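Local structure of peptidase M28 (Shewanella amazonensis SB2B, 3IIB) at residues Ile5-Ala17 / Val420-Asn432. The protein probably acts as a zinc-dependent carboxypeptidase or dipeptidase of peptidase family M28, cleaving small peptides. Residues are numbered along the deposited sequence; the frame is centred on the assembly and turned at random. Where two conformers were deposited one is given.
Sequences INQKVAEQLAQKA and VAVYAQFAWVMAN
Ala10 O is gripped twice: Ala14 N holds it within its own helix, and Gln425 NE2 of the facing helix comes to the opposite face of the carbonyl plane at 3.1 Å. The Gln425 bond is fairly straight (158° at the hydrogen), although the donor stands well above that plane; CG of Gln425 lies beside its own backbone N (chi1 -66°), and the extended chain beyond it carries the amide across. A backbone carbonyl already used by its helix can thus still accept a second hydrogen bond from a side chain of the neighbouring helix. Helix 5-17 and the C-terminal helix segment 420-432 run nearly antiparallel, with axes 8.0 Å apart at closest approach. This spacing suits the alanines at one end, where Ala14 CB meets Ala421 CB at 3.8 Å and Ala17 CB packs against the Ala421 backbone. The N-terminal helix thereby covers helix 413-432 of the M28 zinc-peptidase alpha/beta domain, whose Val422 and Phe426 rest on strand 387-392; the helix pair lies away from the two zinc sites. At the other end Trp428 is a knob in a hole formed by Asn6, Val9, Ala10 and Leu13. Val9 CG1 makes a CH-pi contact over one face of Trp428, 3.5 Å from the centroid of its five-membered ring, while Asn432 ND2 covers the opposite face. Trp428 NE1 donates to Asn6 OD1 at 2.8 Å, a bent bond (135°) with the donor above the amide plane. A leucine in place of Trp428 would probably leave Asn6 OD1 without this donor and Val9 CG1 without its ring face. Asn6 ND2 donates a hydrogen bond to a water that in turn donates to Asn432 O.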
loop_
_atom_site.group_PDB
_atom_site.type_symbol
_atom_site.label_atom_id
_atom_site.label_comp_id
_atom_site.label_asym_id
_atom_site.label_seq_id
_atom_site.Cartn_x
_atom_site.Cartn_y
_atom_site.Cartn_z
ATOM N N ILE A 5 43.182 20.102 -4.655
ATOM C CA ILE A 5 43.477 18.664 -4.631
ATOM C C ILE A 5 42.313 17.898 -4.016
ATOM O O ILE A 5 41.920 16.804 -4.449
ATOM C CB ILE A 5 44.753 18.435 -3.802
ATOM C CG1 ILE A 5 45.967 18.906 -4.603
ATOM C CG2 ILE A 5 44.867 16.982 -3.363
ATOM C CD1 ILE A 5 47.298 18.629 -3.914
ATOM N N ASN A 6 41.751 18.486 -2.972
ATOM C CA ASN A 6 40.641 17.857 -2.264
ATOM C C ASN A 6 39.317 17.960 -3.013
ATOM O O ASN A 6 38.481 17.078 -2.887
ATOM C CB ASN A 6 40.537 18.438 -0.850
ATOM C CG ASN A 6 41.607 17.910 0.043
ATOM O OD1 ASN A 6 41.881 16.704 0.015
ATOM N ND2 ASN A 6 42.271 18.808 0.819
ATOM N N GLN A 7 39.127 19.028 -3.790
ATOM C CA GLN A 7 37.983 19.114 -4.703
ATOM C C GLN A 7 38.034 17.934 -5.658
ATOM O O GLN A 7 37.027 17.323 -5.926
ATOM C CB GLN A 7 37.942 20.415 -5.539
ATOM C CG GLN A 7 36.709 20.466 -6.519
ATOM C CD GLN A 7 36.729 21.611 -7.517
ATOM O OE1 GLN A 7 37.085 22.735 -7.175
ATOM N NE2 GLN A 7 36.354 21.323 -8.770
ATOM N N LYS A 8 39.226 17.628 -6.195
ATOM C CA LYS A 8 39.344 16.547 -7.189
ATOM C C LYS A 8 39.133 15.160 -6.553
ATOM O O LYS A 8 38.515 14.273 -7.161
ATOM C CB LYS A 8 40.694 16.581 -7.897
ATOM C CG LYS A 8 40.737 15.673 -9.103
ATOM C CD LYS A 8 41.928 15.965 -9.998
ATOM C CE LYS A 8 41.742 15.353 -11.394
ATOM N NZ LYS A 8 40.711 16.084 -12.208
ATOM N N VAL A 9 39.637 14.962 -5.338
ATOM C CA VAL A 9 39.342 13.723 -4.611
ATOM C C VAL A 9 37.823 13.618 -4.406
ATOM O O VAL A 9 37.246 12.561 -4.595
ATOM C CB VAL A 9 40.055 13.686 -3.264
ATOM C CG1 VAL A 9 39.489 12.567 -2.367
ATOM C CG2 VAL A 9 41.549 13.518 -3.503
ATOM N N ALA A 10 37.178 14.724 -4.039
ATOM C CA ALA A 10 35.734 14.702 -3.825
ATOM C C ALA A 10 34.989 14.358 -5.140
ATOM O O ALA A 10 34.032 13.615 -5.147
ATOM C CB ALA A 10 35.275 16.034 -3.293
ATOM N N GLU A 11 35.449 14.906 -6.248
ATOM C CA GLU A 11 34.887 14.526 -7.540
ATOM C C GLU A 11 35.010 13.014 -7.799
ATOM O O GLU A 11 34.059 12.374 -8.249
ATOM C CB GLU A 11 35.531 15.350 -8.649
ATOM C CG GLU A 11 35.039 16.757 -8.552
ATOM C CD GLU A 11 35.785 17.739 -9.400
ATOM O OE1 GLU A 11 36.840 17.384 -9.969
ATOM O OE2 GLU A 11 35.291 18.884 -9.470
ATOM N N GLN A 12 36.172 12.440 -7.466
ATOM C CA GLN A 12 36.424 11.021 -7.653
ATOM C C GLN A 12 35.620 10.153 -6.705
ATOM O O GLN A 12 35.140 9.085 -7.123
ATOM C CB GLN A 12 37.900 10.709 -7.540
ATOM C CG GLN A 12 38.604 11.239 -8.750
ATOM C CD GLN A 12 40.097 11.450 -8.615
ATOM O OE1 GLN A 12 40.708 11.144 -7.579
ATOM N NE2 GLN A 12 40.715 11.944 -9.709
ATOM N N LEU A 13 35.437 10.613 -5.465
ATOM C CA LEU A 13 34.547 9.922 -4.529
ATOM C C LEU A 13 33.135 9.828 -5.079
ATOM O O LEU A 13 32.474 8.778 -4.983
ATOM C CB LEU A 13 34.559 10.586 -3.148
ATOM C CG LEU A 13 35.874 10.422 -2.363
ATOM C CD1 LEU A 13 35.939 11.447 -1.182
ATOM C CD2 LEU A 13 36.016 8.951 -1.874
ATOM N N ALA A 14 32.655 10.912 -5.678
ATOM C CA ALA A 14 31.327 10.878 -6.272
ATOM C C ALA A 14 31.252 9.905 -7.422
ATOM O O ALA A 14 30.237 9.264 -7.592
ATOM C CB ALA A 14 30.917 12.218 -6.713
ATOM N N GLN A 15 32.311 9.849 -8.236
ATOM C CA GLN A 15 32.395 8.837 -9.309
ATOM C C GLN A 15 32.240 7.436 -8.728
ATOM O O GLN A 15 31.471 6.598 -9.267
ATOM C CB GLN A 15 33.722 8.890 -10.095
ATOM C CG GLN A 15 33.973 10.157 -10.920
ATOM C CD GLN A 15 35.463 10.407 -11.172
ATOM O OE1 GLN A 15 36.294 9.499 -11.071
ATOM N NE2 GLN A 15 35.812 11.685 -11.437
ATOM N N LYS A 16 32.999 7.143 -7.684
ATOM C CA LYS A 16 32.914 5.820 -7.050
ATOM C C LYS A 16 31.507 5.501 -6.582
ATOM O O LYS A 16 31.048 4.369 -6.738
ATOM C CB LYS A 16 33.845 5.718 -5.825
ATOM C CG LYS A 16 35.327 5.956 -6.121
ATOM C CD LYS A 16 35.869 5.087 -7.278
ATOM C CE LYS A 16 37.417 5.228 -7.367
ATOM N NZ LYS A 16 37.840 6.628 -7.646
ATOM N N ALA A 17 30.848 6.473 -5.969
ATOM C CA ALA A 17 29.494 6.233 -5.431
ATOM C C ALA A 17 28.494 5.827 -6.534
ATOM O O ALA A 17 27.588 5.028 -6.311
ATOM C CB ALA A 17 28.991 7.453 -4.682
ATOM N N VAL A 420 25.186 8.809 -1.279
ATOM C CA VAL A 420 26.492 8.258 -0.945
ATOM C C VAL A 420 27.595 9.201 -1.495
ATOM O O VAL A 420 28.554 9.547 -0.781
ATOM C CB VAL A 420 26.680 6.839 -1.506
ATOM C CG1 VAL A 420 28.093 6.396 -1.264
ATOM C CG2 VAL A 420 25.705 5.900 -0.854
ATOM N N ALA A 421 27.380 9.665 -2.726
ATOM C CA ALA A 421 28.332 10.566 -3.406
ATOM C C ALA A 421 28.471 11.850 -2.635
ATOM O O ALA A 421 29.587 12.284 -2.361
ATOM C CB ALA A 421 27.898 10.885 -4.857
ATOM N N VAL A 422 27.344 12.459 -2.252
ATOM C CA VAL A 422 27.376 13.764 -1.563
ATOM C C VAL A 422 27.951 13.638 -0.136
ATOM O O VAL A 422 28.725 14.497 0.299
ATOM C CB VAL A 422 25.993 14.393 -1.502
ATOM C CG1 VAL A 422 26.100 15.733 -0.768
ATOM C CG2 VAL A 422 25.475 14.621 -2.928
ATOM N N TYR A 423 27.608 12.569 0.599
ATOM C CA TYR A 423 28.186 12.383 1.931
ATOM C C TYR A 423 29.679 12.117 1.855
ATOM O O TYR A 423 30.430 12.558 2.720
ATOM C CB TYR A 423 27.493 11.289 2.757
ATOM C CG TYR A 423 26.411 11.868 3.641
ATOM C CD1 TYR A 423 25.136 12.134 3.150
ATOM C CD2 TYR A 423 26.671 12.210 4.965
ATOM C CE1 TYR A 423 24.155 12.665 3.962
ATOM C CE2 TYR A 423 25.704 12.759 5.778
ATOM C CZ TYR A 423 24.457 13.016 5.280
ATOM O OH TYR A 423 23.492 13.569 6.116
ATOM N N ALA A 424 30.107 11.390 0.825
ATOM C CA ALA A 424 31.528 11.117 0.654
ATOM C C ALA A 424 32.276 12.434 0.414
ATOM O O ALA A 424 33.338 12.675 1.018
ATOM C CB ALA A 424 31.762 10.112 -0.445
ATOM N N GLN A 425 31.732 13.291 -0.444
ATOM C CA GLN A 425 32.298 14.603 -0.678
ATOM C C GLN A 425 32.309 15.418 0.629
ATOM O O GLN A 425 33.309 16.044 0.989
ATOM C CB GLN A 425 31.518 15.390 -1.739
ATOM C CG GLN A 425 31.601 14.772 -3.129
ATOM C CD GLN A 425 31.068 15.646 -4.238
ATOM O OE1 GLN A 425 30.191 16.465 -4.003
ATOM N NE2 GLN A 425 31.624 15.499 -5.445
ATOM N N PHE A 426 31.157 15.463 1.305
ATOM C CA PHE A 426 31.061 16.203 2.558
ATOM C C PHE A 426 32.097 15.726 3.571
ATOM O O PHE A 426 32.797 16.550 4.189
ATOM C CB PHE A 426 29.643 16.068 3.141
ATOM C CG PHE A 426 29.458 16.738 4.474
ATOM C CD1 PHE A 426 29.179 18.090 4.545
ATOM C CD2 PHE A 426 29.497 16.010 5.661
ATOM C CE1 PHE A 426 28.967 18.705 5.766
ATOM C CE2 PHE A 426 29.313 16.640 6.882
ATOM C CZ PHE A 426 29.051 17.976 6.936
ATOM N N ALA A 427 32.146 14.429 3.823
ATOM C CA ALA A 427 33.034 13.908 4.850
ATOM C C ALA A 427 34.491 14.158 4.436
ATOM O O ALA A 427 35.276 14.583 5.253
ATOM C CB ALA A 427 32.787 12.433 5.144
ATOM N N TRP A 428 34.825 13.982 3.160
ATOM C CA TRP A 428 36.196 14.251 2.723
ATOM C C TRP A 428 36.548 15.743 2.819
ATOM O O TRP A 428 37.569 16.121 3.402
ATOM C CB TRP A 428 36.457 13.720 1.321
ATOM C CG TRP A 428 37.858 13.956 0.941
ATOM C CD1 TRP A 428 38.352 14.926 0.124
ATOM C CD2 TRP A 428 38.979 13.238 1.441
ATOM N NE1 TRP A 428 39.732 14.853 0.076
ATOM C CE2 TRP A 428 40.136 13.815 0.871
ATOM C CE3 TRP A 428 39.121 12.160 2.317
ATOM C CZ2 TRP A 428 41.405 13.349 1.158
ATOM C CZ3 TRP A 428 40.411 11.723 2.622
ATOM C CH2 TRP A 428 41.517 12.315 2.036
ATOM N N VAL A 429 35.739 16.610 2.233
ATOM C CA VAL A 429 36.014 18.032 2.288
ATOM C C VAL A 429 36.094 18.530 3.740
ATOM O O VAL A 429 37.055 19.224 4.113
ATOM C CB VAL A 429 34.992 18.854 1.449
ATOM C CG1 VAL A 429 35.199 20.329 1.673
ATOM C CG2 VAL A 429 35.158 18.520 -0.072
HETATM N N MSE A 430 35.158 18.118 4.593
HETATM C CA MSE A 430 35.203 18.566 5.962
HETATM C C MSE A 430 36.384 17.995 6.762
HETATM O O MSE A 430 36.942 18.708 7.611
HETATM C CB MSE A 430 33.901 18.248 6.704
HETATM C CG MSE A 430 32.685 18.957 6.177
HETATM SE SE MSE A 430 32.740 20.883 6.472
HETATM C CE MSE A 430 33.328 21.241 4.973
ATOM N N ALA A 431 36.770 16.738 6.484
ATOM C CA ALA A 431 37.893 16.112 7.180
ATOM C C ALA A 431 39.238 16.679 6.763
ATOM O O ALA A 431 40.247 16.387 7.407
ATOM C CB ALA A 431 37.896 14.567 6.978
ATOM N N ASN A 432 39.240 17.499 5.707
ATOM C CA ASN A 432 40.474 18.140 5.231
ATOM C C ASN A 432 40.406 19.684 5.182
ATOM O O ASN A 432 41.373 20.356 4.805
ATOM C CB ASN A 432 40.835 17.535 3.887
ATOM C CG ASN A 432 41.211 16.077 4.020
ATOM O OD1 ASN A 432 42.291 15.772 4.490
ATOM N ND2 ASN A 432 40.273 15.156 3.689
HETATM O O HOH W 1 41.256 21.436 1.776
HETATM O O HOH W 2 44.529 17.666 2.860
#